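Long-range contacts in putative N-acetylmuramoyl-L-alanine amidase,autolysin cwp6 (Peptoclostridium difficile, PDB 5J72), which probably cleaves the amide bond between N-acetylmuramic acid and L-alanine in peptidoglycan through a zinc-binding amidase domain, and carries three CWB2 cell-wall-binding modules: residues V145-Q150 with I378-L383; V455-H460 with V500-T505; L525-H530 with I600-A605; G540-Y545 with K573-K578. All coordinates share one frame; numbering follows the deposited sequence.

Interaction 1 of 4, residues V145-Q150 with I378-L383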
loop_
_atom_site.group_PDB
_atom_site.type_symbol
_atom_site.label_atom_id
_atom_site.label_comp_id
_atom_site.label_asym_id
_atom_site.label_seq_id
_atom_site.Cartn_x
_atom_site.Cartn_y
_atom_site.Cartn_z
ATOM N N VAL A 145 16.867 -8.786 -6.603
ATOM C CA VAL A 145 17.597 -8.689 -7.882
ATOM C C VAL A 145 16.643 -8.377 -9.018
ATOM O O VAL A 145 16.981 -7.579 -9.913
ATOM C CB VAL A 145 18.374 -10.015 -8.129
ATOM C CG1 VAL A 145 18.951 -10.055 -9.583
ATOM C CG2 VAL A 145 19.548 -10.114 -7.112
ATOM N N GLU A 146 15.419 -8.985 -9.042
ATOM C CA GLU A 146 14.547 -8.668 -10.165
ATOM C C GLU A 146 14.099 -7.219 -10.113
ATOM O O GLU A 146 13.848 -6.626 -11.151
ATOM C CB GLU A 146 13.320 -9.582 -10.196
ATOM C CG GLU A 146 13.724 -11.045 -10.446
ATOM C CD GLU A 146 14.489 -11.184 -11.800
ATOM O OE1 GLU A 146 15.629 -11.697 -11.808
ATOM O OE2 GLU A 146 13.957 -10.741 -12.821
ATOM N N ILE A 147 13.987 -6.653 -8.899
ATOM C CA ILE A 147 13.578 -5.250 -8.753
ATOM C C ILE A 147 14.711 -4.335 -9.292
ATOM O O ILE A 147 14.468 -3.343 -9.977
ATOM C CB ILE A 147 13.278 -4.995 -7.262
ATOM C CG1 ILE A 147 11.916 -5.675 -6.857
ATOM C CG2 ILE A 147 13.129 -3.457 -7.025
ATOM C CD1 ILE A 147 11.752 -5.728 -5.292
ATOM N N SER A 148 15.912 -4.672 -8.923
ATOM C CA SER A 148 17.131 -3.966 -9.336
ATOM C C SER A 148 17.229 -3.942 -10.898
ATOM O O SER A 148 17.445 -2.895 -11.516
ATOM C CB SER A 148 18.342 -4.713 -8.701
ATOM O OG SER A 148 19.515 -4.053 -9.168
ATOM N N LYS A 149 16.996 -5.089 -11.540
ATOM C CA LYS A 149 17.039 -5.169 -13.032
ATOM C C LYS A 149 15.973 -4.377 -13.648
ATOM O O LYS A 149 16.137 -3.845 -14.743
ATOM C CB LYS A 149 16.891 -6.623 -13.468
ATOM C CG LYS A 149 18.167 -7.361 -13.206
ATOM C CD LYS A 149 18.012 -8.866 -13.510
ATOM C CE LYS A 149 19.374 -9.500 -13.269
ATOM N NZ LYS A 149 19.391 -10.996 -13.460
ATOM N N GLN A 150 14.830 -4.263 -12.977
ATOM C CA GLN A 150 13.755 -3.448 -13.537
ATOM C C GLN A 150 14.036 -1.979 -13.517
ATOM O O GLN A 150 13.808 -1.297 -14.533
ATOM C CB GLN A 150 12.433 -3.704 -12.736
ATOM C CG GLN A 150 11.207 -3.016 -13.345
ATOM C CD GLN A 150 10.866 -3.591 -14.726
ATOM O OE1 GLN A 150 11.224 -4.741 -15.053
ATOM N NE2 GLN A 150 10.111 -2.804 -15.517
ATOM N N ILE A 378 10.454 -3.432 1.591
ATOM C CA ILE A 378 11.683 -2.618 1.699
ATOM C C ILE A 378 12.421 -2.615 0.341
ATOM O O ILE A 378 12.785 -1.561 -0.140
ATOM C CB ILE A 378 12.640 -3.243 2.769
ATOM C CG1 ILE A 378 12.088 -2.993 4.167
ATOM C CG2 ILE A 378 14.008 -2.558 2.711
ATOM C CD1 ILE A 378 12.897 -3.777 5.188
ATOM N N THR A 379 12.591 -3.799 -0.278
ATOM C CA THR A 379 13.338 -3.773 -1.551
ATOM C C THR A 379 12.496 -3.139 -2.670
ATOM O O THR A 379 13.050 -2.582 -3.597
ATOM C CB THR A 379 13.815 -5.166 -1.920
ATOM O OG1 THR A 379 12.653 -6.035 -1.979
ATOM C CG2 THR A 379 14.835 -5.678 -0.897
ATOM N N ALA A 380 11.157 -3.199 -2.589
ATOM C CA ALA A 380 10.347 -2.551 -3.630
ATOM C C ALA A 380 10.352 -1.056 -3.444
ATOM O O ALA A 380 10.080 -0.314 -4.375
ATOM C CB ALA A 380 8.896 -3.084 -3.532
ATOM N N GLY A 381 10.659 -0.594 -2.222
ATOM C CA GLY A 381 10.556 0.845 -1.943
ATOM C C GLY A 381 11.274 1.772 -2.895
ATOM O O GLY A 381 10.682 2.765 -3.359
ATOM N N PRO A 382 12.572 1.532 -3.199
ATOM C CA PRO A 382 13.331 2.431 -4.127
ATOM C C PRO A 382 12.671 2.523 -5.531
ATOM O O PRO A 382 12.705 3.530 -6.195
ATOM C CB PRO A 382 14.754 1.789 -4.119
ATOM C CG PRO A 382 14.837 1.189 -2.771
ATOM C CD PRO A 382 13.467 0.528 -2.590
ATOM N N LEU A 383 12.111 1.393 -5.947
ATOM C CA LEU A 383 11.445 1.360 -7.274
ATOM C C LEU A 383 10.130 2.064 -7.227
ATOM O O LEU A 383 9.808 2.869 -8.118
ATOM C CB LEU A 383 11.256 -0.132 -7.718
ATOM C CG LEU A 383 10.500 -0.226 -9.109
ATOM C CD1 LEU A 383 11.367 0.366 -10.238
ATOM C CD2 LEU A 383 10.228 -1.742 -9.403
#
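Ile147 reaches across to Thr379, Ala380 and Leu383, CD1 meeting the first two and CG2 lying between Thr379 O and Leu383. CG1 lies anti to the carbonyl carbon (chi1 -74°), and this carries CD1 in at about a right angle to the Thr379 side chain, with CD1 3.4 Å from Thr379 OG1 and 3.7 Å from Ala380 N. That hydroxyl has its polar partners in its own helix, in weak bonds to Val375 O and Asp376 O. CG2 of Ile147 is 3.9 Å from Leu383 CB and 3.5 Å from Thr379 O. The helices belong to the first and third CWB2 modules and run almost parallel, 4° apart with the short axes 9.4 Å from each other; a small, mostly apolar contact joins two modules far apart in sequence. Ser148 turns from the facing helix and bonds through OG to Glu199 of helix 194-203. One turn beyond Ile147, Gln150 starts toward Leu383 but its amide end leads off, leaving CG 4.3 Å from Leu383 CD2. Leu383 follows the kink at Pro382, and together with Ile147 and Gln150 it packs on Leu135 of strand 128-135.

Interaction 2 of 4, residues V455-H460 with V500-T505. With ZN (zinc ion), chain I.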
loop_
_atom_site.group_PDB
_atom_site.type_symbol
_atom_site.label_atom_id
_atom_site.label_comp_id
_atom_site.label_asym_id
_atom_site.label_seq_id
_atom_site.Cartn_x
_atom_site.Cartn_y
_atom_site.Cartn_z
ATOM N N VAL A 455 -22.886 -12.361 2.970
ATOM C CA VAL A 455 -23.090 -10.965 2.629
ATOM C C VAL A 455 -23.050 -10.267 3.965
ATOM O O VAL A 455 -23.721 -10.667 4.923
ATOM C CB VAL A 455 -24.388 -10.717 1.887
ATOM C CG1 VAL A 455 -24.703 -9.198 1.820
ATOM C CG2 VAL A 455 -24.319 -11.290 0.464
ATOM N N ILE A 456 -22.198 -9.199 4.071
ATOM C CA ILE A 456 -22.086 -8.410 5.290
ATOM C C ILE A 456 -22.726 -7.030 4.972
ATOM O O ILE A 456 -22.375 -6.419 3.972
ATOM C CB ILE A 456 -20.588 -8.226 5.658
ATOM C CG1 ILE A 456 -19.935 -9.616 6.035
ATOM C CG2 ILE A 456 -20.454 -7.265 6.814
ATOM C CD1 ILE A 456 -20.647 -10.225 7.316
ATOM N N ASP A 457 -23.636 -6.570 5.841
ATOM C CA ASP A 457 -24.327 -5.298 5.593
ATOM C C ASP A 457 -24.173 -4.313 6.752
ATOM O O ASP A 457 -24.834 -4.426 7.789
ATOM C CB ASP A 457 -25.841 -5.644 5.360
ATOM C CG ASP A 457 -26.730 -4.409 5.266
ATOM O OD1 ASP A 457 -26.367 -3.482 4.522
ATOM O OD2 ASP A 457 -27.801 -4.381 5.965
ATOM N N PRO A 458 -23.287 -3.334 6.636
ATOM C CA PRO A 458 -23.070 -2.287 7.675
ATOM C C PRO A 458 -24.326 -1.364 7.625
ATOM O O PRO A 458 -24.532 -0.733 6.585
ATOM C CB PRO A 458 -21.786 -1.585 7.224
ATOM C CG PRO A 458 -21.291 -2.325 5.996
ATOM C CD PRO A 458 -22.417 -3.141 5.458
ATOM N N GLY A 459 -25.117 -1.274 8.690
ATOM C CA GLY A 459 -26.375 -0.532 8.615
ATOM C C GLY A 459 -26.174 0.951 8.373
ATOM O O GLY A 459 -25.134 1.502 8.742
ATOM N N HIS A 460 -27.194 1.560 7.740
ATOM C CA HIS A 460 -27.243 3.008 7.487
ATOM C C HIS A 460 -26.107 3.431 6.599
ATOM O O HIS A 460 -25.539 2.587 5.904
ATOM C CB HIS A 460 -27.181 3.717 8.848
ATOM C CG HIS A 460 -28.246 3.227 9.782
ATOM N ND1 HIS A 460 -29.585 3.472 9.594
ATOM C CD2 HIS A 460 -28.146 2.421 10.893
ATOM C CE1 HIS A 460 -30.248 2.824 10.565
ATOM N NE2 HIS A 460 -29.448 2.155 11.400
ATOM N N VAL A 500 -19.261 -10.602 0.355
ATOM C CA VAL A 500 -19.653 -9.450 -0.454
ATOM C C VAL A 500 -20.175 -8.411 0.554
ATOM O O VAL A 500 -21.070 -8.744 1.341
ATOM C CB VAL A 500 -20.796 -9.761 -1.475
ATOM C CG1 VAL A 500 -21.229 -8.482 -2.160
ATOM C CG2 VAL A 500 -20.349 -10.800 -2.538
ATOM N N MET A 501 -19.676 -7.181 0.544
ATOM C CA MET A 501 -20.208 -6.194 1.481
ATOM C C MET A 501 -21.280 -5.373 0.764
ATOM O O MET A 501 -21.079 -5.016 -0.389
ATOM C CB MET A 501 -19.094 -5.220 1.932
ATOM C CG MET A 501 -17.940 -5.920 2.722
ATOM S SD MET A 501 -16.831 -4.754 3.477
ATOM C CE MET A 501 -17.929 -4.061 4.781
ATOM N N THR A 502 -22.386 -5.041 1.398
ATOM C CA THR A 502 -23.385 -4.227 0.687
ATOM C C THR A 502 -22.775 -2.840 0.378
ATOM O O THR A 502 -23.060 -2.270 -0.659
ATOM C CB THR A 502 -24.683 -4.083 1.528
ATOM O OG1 THR A 502 -24.333 -3.587 2.809
ATOM C CG2 THR A 502 -25.435 -5.404 1.686
ATOM N N ARG A 503 -21.942 -2.320 1.273
ATOM C CA ARG A 503 -21.205 -1.086 1.047
ATOM C C ARG A 503 -19.867 -1.211 1.778
ATOM O O ARG A 503 -19.798 -1.869 2.849
ATOM C CB ARG A 503 -21.978 0.151 1.557
ATOM C CG ARG A 503 -22.150 0.191 3.093
ATOM C CD ARG A 503 -22.841 1.515 3.562
ATOM N NE ARG A 503 -23.078 1.524 5.024
ATOM C CZ ARG A 503 -22.333 2.221 5.867
ATOM N NH1 ARG A 503 -21.309 2.942 5.450
ATOM N NH2 ARG A 503 -22.640 2.212 7.170
ATOM N N ASP A 504 -18.810 -0.619 1.229
ATOM C CA ASP A 504 -17.522 -0.704 1.925
ATOM C C ASP A 504 -17.037 0.698 2.192
ATOM O O ASP A 504 -15.890 0.902 2.594
ATOM C CB ASP A 504 -16.488 -1.470 1.105
ATOM C CG ASP A 504 -16.485 -1.069 -0.356
ATOM O OD1 ASP A 504 -16.431 0.151 -0.642
ATOM O OD2 ASP A 504 -16.530 -1.970 -1.208
ATOM N N THR A 505 -17.898 1.667 1.980
ATOM C CA THR A 505 -17.573 3.038 2.264
ATOM C C THR A 505 -18.820 3.780 2.719
ATOM O O THR A 505 -19.928 3.227 2.703
ATOM C CB THR A 505 -17.006 3.711 0.973
ATOM O OG1 THR A 505 -16.305 4.891 1.374
ATOM C CG2 THR A 505 -18.092 4.040 0.011
HETATM ZN ZN ZN I . -29.679 0.586 12.993
HETATM O O HOH W 1 -31.704 0.126 12.411
HETATM O O HOH W 2 -30.143 -0.196 14.951
HETATM O O HOH W 3 -30.715 2.383 14.092
#
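The Arg503 guanidinium has Pro458 CB over one face, while Gly459 O lies at its edge, near its plane, and accepts from NH2 at 3.0 Å. At another edge, also in plane, NH1 of Arg503 gives a bond to Thr505 O. Arg503 NE donates to Pro458 O at 3.1 Å, with the acceptor tilted 21° from the guanidinium plane. Extended from CG to NE, the arginine reaches the carbonyls of Pro458, at the strand end, and Gly459 just after it. The His460 imidazole meets the His530 ring with planes about 75° apart; its NE2 binds the zinc ion at 2.2 Å, and ND1 is held by Asp464 OD2. Earlier in the segments, Ile456 bonds through N to Val500 O and through O to Thr502 N, pairing parallel strands. Thr502 OG1 then donates to Asp457 OD1 (2.7 Å) on the anti lone pair of that oxygen. Arg514 also salt-bridges Asp457 OD1, and Ser528 OG bonds OD2, so both carboxylate oxygens of the buried Asp457 have partners. A metal histidine on the turn after a parallel strand, completed here by Glu477, His530 and three waters, is typical of the zinc site of Amidase_3 domains.

Interaction 3 of 4, residues L525-H530 with I600-A605. With ZN (zinc ion), chain I.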
loop_
_atom_site.group_PDB
_atom_site.type_symbol
_atom_site.label_atom_id
_atom_site.label_comp_id
_atom_site.label_asym_id
_atom_site.label_seq_id
_atom_site.Cartn_x
_atom_site.Cartn_y
_atom_site.Cartn_z
ATOM N N LEU A 525 -25.275 -16.930 4.245
ATOM C CA LEU A 525 -25.820 -16.134 5.370
ATOM C C LEU A 525 -25.617 -14.653 5.084
ATOM O O LEU A 525 -24.571 -14.286 4.550
ATOM C CB LEU A 525 -25.099 -16.450 6.688
ATOM C CG LEU A 525 -25.595 -15.640 7.905
ATOM C CD1 LEU A 525 -27.011 -16.208 8.335
ATOM C CD2 LEU A 525 -24.685 -15.750 9.131
ATOM N N PHE A 526 -26.609 -13.839 5.419
ATOM C CA PHE A 526 -26.608 -12.390 5.285
ATOM C C PHE A 526 -26.605 -11.871 6.677
ATOM O O PHE A 526 -27.496 -12.232 7.472
ATOM C CB PHE A 526 -27.855 -11.939 4.516
ATOM C CG PHE A 526 -28.083 -10.433 4.482
ATOM C CD1 PHE A 526 -28.595 -9.764 5.581
ATOM C CD2 PHE A 526 -27.826 -9.705 3.336
ATOM C CE1 PHE A 526 -28.840 -8.374 5.523
ATOM C CE2 PHE A 526 -28.070 -8.339 3.275
ATOM C CZ PHE A 526 -28.576 -7.685 4.377
ATOM N N THR A 527 -25.626 -11.006 7.037
ATOM C CA THR A 527 -25.571 -10.467 8.370
ATOM C C THR A 527 -25.589 -8.930 8.322
ATOM O O THR A 527 -24.649 -8.340 7.795
ATOM C CB THR A 527 -24.302 -10.926 9.067
ATOM O OG1 THR A 527 -24.287 -12.365 9.075
ATOM C CG2 THR A 527 -24.230 -10.512 10.504
ATOM N N SER A 528 -26.636 -8.310 8.883
ATOM C CA SER A 528 -26.715 -6.866 8.964
ATOM C C SER A 528 -26.129 -6.465 10.290
ATOM O O SER A 528 -26.399 -7.117 11.308
ATOM C CB SER A 528 -28.178 -6.428 8.782
ATOM O OG SER A 528 -28.316 -5.018 8.845
ATOM N N ILE A 529 -25.302 -5.406 10.340
ATOM C CA ILE A 529 -24.635 -5.021 11.556
ATOM C C ILE A 529 -25.093 -3.638 11.918
ATOM O O ILE A 529 -24.950 -2.705 11.117
ATOM C CB ILE A 529 -23.070 -5.068 11.343
ATOM C CG1 ILE A 529 -22.643 -6.559 11.156
ATOM C CG2 ILE A 529 -22.313 -4.514 12.572
ATOM C CD1 ILE A 529 -21.164 -6.726 10.787
ATOM N N HIS A 530 -25.619 -3.503 13.122
ATOM C CA HIS A 530 -26.190 -2.259 13.625
ATOM C C HIS A 530 -25.771 -1.983 15.075
ATOM O O HIS A 530 -25.174 -2.849 15.719
ATOM C CB HIS A 530 -27.729 -2.370 13.565
ATOM C CG HIS A 530 -28.277 -2.228 12.172
ATOM N ND1 HIS A 530 -28.952 -1.074 11.751
ATOM C CD2 HIS A 530 -28.227 -3.087 11.112
ATOM C CE1 HIS A 530 -29.257 -1.283 10.474
ATOM N NE2 HIS A 530 -28.851 -2.470 10.028
ATOM N N ILE A 600 -29.780 -12.294 9.497
ATOM C CA ILE A 600 -29.917 -11.877 10.878
ATOM C C ILE A 600 -29.483 -10.445 10.955
ATOM O O ILE A 600 -28.822 -9.930 10.026
ATOM C CB ILE A 600 -29.040 -12.657 11.870
ATOM C CG1 ILE A 600 -27.541 -12.572 11.387
ATOM C CG2 ILE A 600 -29.501 -14.171 11.924
ATOM C CD1 ILE A 600 -26.596 -13.091 12.417
ATOM N N LEU A 601 -29.804 -9.802 12.062
ATOM C CA LEU A 601 -29.398 -8.443 12.286
ATOM C C LEU A 601 -28.832 -8.346 13.663
ATOM O O LEU A 601 -29.506 -8.571 14.666
ATOM C CB LEU A 601 -30.531 -7.429 12.085
ATOM C CG LEU A 601 -30.167 -5.940 12.218
ATOM C CD1 LEU A 601 -31.092 -5.132 11.329
ATOM C CD2 LEU A 601 -30.254 -5.403 13.626
ATOM N N VAL A 602 -27.554 -7.999 13.729
ATOM C CA VAL A 602 -26.826 -7.894 14.970
ATOM C C VAL A 602 -26.856 -6.503 15.504
ATOM O O VAL A 602 -26.482 -5.583 14.791
ATOM C CB VAL A 602 -25.331 -8.287 14.743
ATOM C CG1 VAL A 602 -24.536 -8.202 16.051
ATOM C CG2 VAL A 602 -25.246 -9.696 14.131
ATOM N N GLU A 603 -27.313 -6.318 16.784
ATOM C CA GLU A 603 -27.240 -5.009 17.432
ATOM C C GLU A 603 -26.076 -5.188 18.370
ATOM O O GLU A 603 -26.271 -5.660 19.518
ATOM C CB GLU A 603 -28.515 -4.704 18.221
ATOM C CG GLU A 603 -29.692 -4.591 17.270
ATOM C CD GLU A 603 -29.815 -3.168 16.703
ATOM O OE1 GLU A 603 -28.927 -2.344 16.946
ATOM O OE2 GLU A 603 -30.807 -2.896 16.020
ATOM N N CYS A 604 -24.845 -4.850 17.905
ATOM C CA CYS A 604 -23.604 -5.089 18.654
ATOM C C CYS A 604 -23.578 -4.635 20.086
ATOM O O CYS A 604 -23.046 -5.322 20.953
ATOM C CB CYS A 604 -22.432 -4.438 17.916
ATOM S SG CYS A 604 -22.306 -4.978 16.192
ATOM N N ALA A 605 -24.093 -3.418 20.312
ATOM C CA ALA A 605 -24.050 -2.779 21.615
ATOM C C ALA A 605 -24.921 -1.515 21.520
ATOM O O ALA A 605 -25.359 -1.156 20.414
ATOM C CB ALA A 605 -22.616 -2.373 21.916
HETATM ZN ZN ZN I . -29.679 0.586 12.993
HETATM O O HOH W 2 -30.143 -0.196 14.951
HETATM O O HOH W 1 -31.704 0.126 12.411
HETATM O O HOH W 3 -30.715 2.383 14.092
#
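His530 and Leu601 cross at about a right angle, with Leu601 CD1 over one face of the imidazole, 3.5 Å from His530 CD2. The strands are the two middle ones of the six-stranded mixed amidase sheet, paired parallel and joined by five backbone hydrogen bonds from Ile600 N to Phe526 O through to Cys604 N to His530 O. On the face shared by Ser528, His530, Leu601 and Glu603 lies the metal site. CG of His530 is anti to the carbonyl carbon (chi1 -75°), a turn that brings ND1 to the zinc ion at 2.2 Å; Glu477 and His460 are its other protein ligands. Leu601 CD1 thus backs the ring, while Ser528 OG, whose partner is Asp457, sits in the ring plane at its edge. Glu603 bends at chi2 (-86°), bringing OE1 3.6 Å from His530 CB. Its other oxygen, OE2, lies 3.0 Å from water 2, which may donate to it; as this water is one of the three on the zinc, the carboxylate probably belongs to the second shell of the metal. The reverse face is mostly apolar and is packed under helices 554-569 and 619-637. There Thr527 and Ile600 lie side by side, pointing the same way, and Thr527 CG2 also meets Val602 CG2 at 3.9 Å. Thr527 OG1 is buried without a polar partner. Farther along this face, Ile529 CG2 rests 3.6 Å from Cys604 SG.

Interaction 4 of 4, residues G540-Y545 with K573-K578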
loop_
_atom_site.group_PDB
_atom_site.type_symbol
_atom_site.label_atom_id
_atom_site.label_comp_id
_atom_site.label_asym_id
_atom_site.label_seq_id
_atom_site.Cartn_x
_atom_site.Cartn_y
_atom_site.Cartn_z
ATOM N N GLY A 540 -26.160 -3.711 26.300
ATOM C CA GLY A 540 -26.067 -5.123 25.954
ATOM C C GLY A 540 -26.143 -5.376 24.454
ATOM O O GLY A 540 -26.234 -4.443 23.647
ATOM N N VAL A 541 -26.126 -6.674 24.094
ATOM C CA VAL A 541 -26.139 -7.151 22.713
ATOM C C VAL A 541 -27.368 -8.043 22.502
ATOM O O VAL A 541 -27.772 -8.795 23.411
ATOM C CB VAL A 541 -24.789 -7.933 22.453
ATOM C CG1 VAL A 541 -24.578 -9.023 23.502
ATOM C CG2 VAL A 541 -24.805 -8.613 21.083
ATOM N N GLU A 542 -27.982 -7.956 21.310
ATOM C CA GLU A 542 -29.118 -8.793 20.927
ATOM C C GLU A 542 -29.036 -9.003 19.452
ATOM O O GLU A 542 -28.460 -8.169 18.758
ATOM C CB GLU A 542 -30.459 -8.122 21.252
ATOM C CG GLU A 542 -30.560 -6.713 20.654
ATOM C CD GLU A 542 -31.819 -5.969 21.186
ATOM O OE1 GLU A 542 -32.267 -6.280 22.333
ATOM O OE2 GLU A 542 -32.355 -5.111 20.457
ATOM N N ILE A 543 -29.578 -10.085 18.972
ATOM C CA ILE A 543 -29.544 -10.324 17.556
ATOM C C ILE A 543 -30.952 -10.727 17.149
ATOM O O ILE A 543 -31.564 -11.541 17.834
ATOM C CB ILE A 543 -28.509 -11.459 17.268
ATOM C CG1 ILE A 543 -27.076 -11.028 17.822
ATOM C CG2 ILE A 543 -28.490 -11.776 15.752
ATOM C CD1 ILE A 543 -25.988 -12.003 17.542
ATOM N N TYR A 544 -31.451 -10.207 16.042
ATOM C CA TYR A 544 -32.748 -10.592 15.516
ATOM C C TYR A 544 -32.596 -11.645 14.501
ATOM O O TYR A 544 -31.656 -11.571 13.681
ATOM C CB TYR A 544 -33.424 -9.387 14.851
ATOM C CG TYR A 544 -33.887 -8.416 15.895
ATOM C CD1 TYR A 544 -33.070 -7.392 16.321
ATOM C CD2 TYR A 544 -35.129 -8.575 16.522
ATOM C CE1 TYR A 544 -33.454 -6.546 17.345
ATOM C CE2 TYR A 544 -35.516 -7.739 17.549
ATOM C CZ TYR A 544 -34.676 -6.727 17.961
ATOM O OH TYR A 544 -35.019 -5.906 19.002
ATOM N N TYR A 545 -33.492 -12.625 14.470
ATOM C CA TYR A 545 -33.385 -13.647 13.449
ATOM C C TYR A 545 -34.807 -13.881 12.859
ATOM O O TYR A 545 -35.721 -13.237 13.342
ATOM C CB TYR A 545 -32.737 -14.942 14.019
ATOM C CG TYR A 545 -33.558 -15.579 15.126
ATOM C CD1 TYR A 545 -33.547 -15.055 16.423
ATOM C CD2 TYR A 545 -34.360 -16.684 14.873
ATOM C CE1 TYR A 545 -34.331 -15.619 17.432
ATOM C CE2 TYR A 545 -35.132 -17.261 15.880
ATOM C CZ TYR A 545 -35.117 -16.724 17.152
ATOM O OH TYR A 545 -35.888 -17.325 18.126
ATOM N N LYS A 573 -24.374 -7.028 28.757
ATOM C CA LYS A 573 -25.545 -7.805 29.074
ATOM C C LYS A 573 -26.002 -8.634 27.872
ATOM O O LYS A 573 -26.050 -8.154 26.725
ATOM C CB LYS A 573 -26.683 -6.891 29.546
ATOM C CG LYS A 573 -27.989 -7.667 29.815
ATOM C CD LYS A 573 -29.006 -6.788 30.552
ATOM C CE LYS A 573 -29.194 -5.459 29.861
ATOM N NZ LYS A 573 -30.095 -4.565 30.634
ATOM N N ASN A 574 -26.347 -9.891 28.140
ATOM C CA ASN A 574 -26.814 -10.779 27.105
ATOM C C ASN A 574 -28.321 -10.570 26.965
ATOM O O ASN A 574 -29.091 -11.092 27.781
ATOM C CB ASN A 574 -26.476 -12.227 27.477
ATOM C CG ASN A 574 -27.066 -13.235 26.542
ATOM O OD1 ASN A 574 -27.882 -12.897 25.671
ATOM N ND2 ASN A 574 -26.689 -14.501 26.611
ATOM N N ARG A 575 -28.763 -9.797 25.945
ATOM C CA ARG A 575 -30.187 -9.572 25.773
ATOM C C ARG A 575 -30.836 -10.689 24.981
ATOM O O ARG A 575 -32.051 -10.690 24.788
ATOM C CB ARG A 575 -30.428 -8.195 25.146
ATOM C CG ARG A 575 -29.598 -7.085 25.850
ATOM C CD ARG A 575 -29.628 -5.754 25.060
ATOM N NE ARG A 575 -31.003 -5.373 24.727
ATOM C CZ ARG A 575 -31.707 -4.478 25.411
ATOM N NH1 ARG A 575 -31.164 -3.848 26.452
ATOM N NH2 ARG A 575 -32.962 -4.215 25.071
ATOM N N GLY A 576 -30.049 -11.658 24.520
ATOM C CA GLY A 576 -30.615 -12.810 23.841
ATOM C C GLY A 576 -30.851 -12.595 22.368
ATOM O O GLY A 576 -30.587 -11.512 21.866
ATOM N N ILE A 577 -31.336 -13.643 21.685
ATOM C CA ILE A 577 -31.671 -13.590 20.283
ATOM C C ILE A 577 -33.188 -13.272 20.268
ATOM O O ILE A 577 -33.913 -13.753 21.155
ATOM C CB ILE A 577 -31.277 -14.901 19.603
ATOM C CG1 ILE A 577 -31.943 -16.125 20.250
ATOM C CG2 ILE A 577 -29.751 -15.058 19.728
ATOM C CD1 ILE A 577 -31.853 -17.354 19.356
ATOM N N LYS A 578 -33.670 -12.483 19.316
ATOM C CA LYS A 578 -35.067 -12.064 19.313
ATOM C C LYS A 578 -35.743 -12.132 17.967
ATOM O O LYS A 578 -35.072 -12.141 16.926
ATOM C CB LYS A 578 -35.112 -10.634 19.726
ATOM C CG LYS A 578 -34.601 -10.331 21.080
ATOM C CD LYS A 578 -34.778 -8.866 21.304
ATOM C CE LYS A 578 -34.819 -8.507 22.759
ATOM N NZ LYS A 578 -33.508 -8.700 23.398
HETATM O O HOH W 4 -36.119 -15.905 20.727
#
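Glu542 OE1 is gripped by two cations, Arg575 NE and Lys578 NZ, each at 2.9 Å. The contact closes a beta-alpha-beta unit, strand 541-544, helix 554-569 and strand 574-578, at the edge of the amidase sheet. The donors come from opposite faces of the carboxylate. Arg575 holds OE1 close to its own guanidinium plane; the guanidinium and carboxylate planes are 64° apart, and the bridge runs from NE to one oxygen, not as a flat two-pronged pair. Both positive groups would be expected to stabilise the carboxylate as the anion. A further layer fixes the network: Tyr544 OH donates to Glu542 OE2 at 3.1 Å, Lys578 NZ also donates to Arg575 O, and Arg575 NH1 is bonded to Asn539 O. The lysine bends at chi4 (69°) to turn NZ inward, while its CB lies 3.6 Å from Tyr544 CE2. Behind these side chains the strands run parallel but change register by one between Val541 and Ile543, a beta bulge with the extra residue in 574-578. Arg575 N still reaches Val541 O, whereas the next link, Ile543 N to Gly576 O, is weak at 3.4 Å; pairing recovers with Lys578 N to Ile543 O. Gly540 CA lies 3.1 Å from Lys573 O, a tight approach between backbones. At the far end Ile577 CD1 touches Tyr545 CE1 at 3.6 Å, and water 4, in the plane of the tyrosine ring, links Tyr545 OH with Ile577 O.

How the interactions relate
Interactions 2, 3 and 4 follow one another across a single mixed sheet of the amidase domain. Interactions 2 and 3, centres 11 Å apart, are joined by probable backbone hydrogen bonds, Asp457 O with Ile529 N and Gly459 N with Ile529 O, both 2.8 Å, and they share the zinc ion with its three waters; His460 NE2 and His530 ND1 are 3.3 Å apart on the metal. Interaction 4 is nested in the chain loop closed by interaction 3 and joins it through antiparallel pairing of 541-544 with 599-606; the Tyr544 side chain lies about 9 Å from the zinc. Interaction 1 stands apart in the CWB2 region, its centre 37 Å from that of interaction 2.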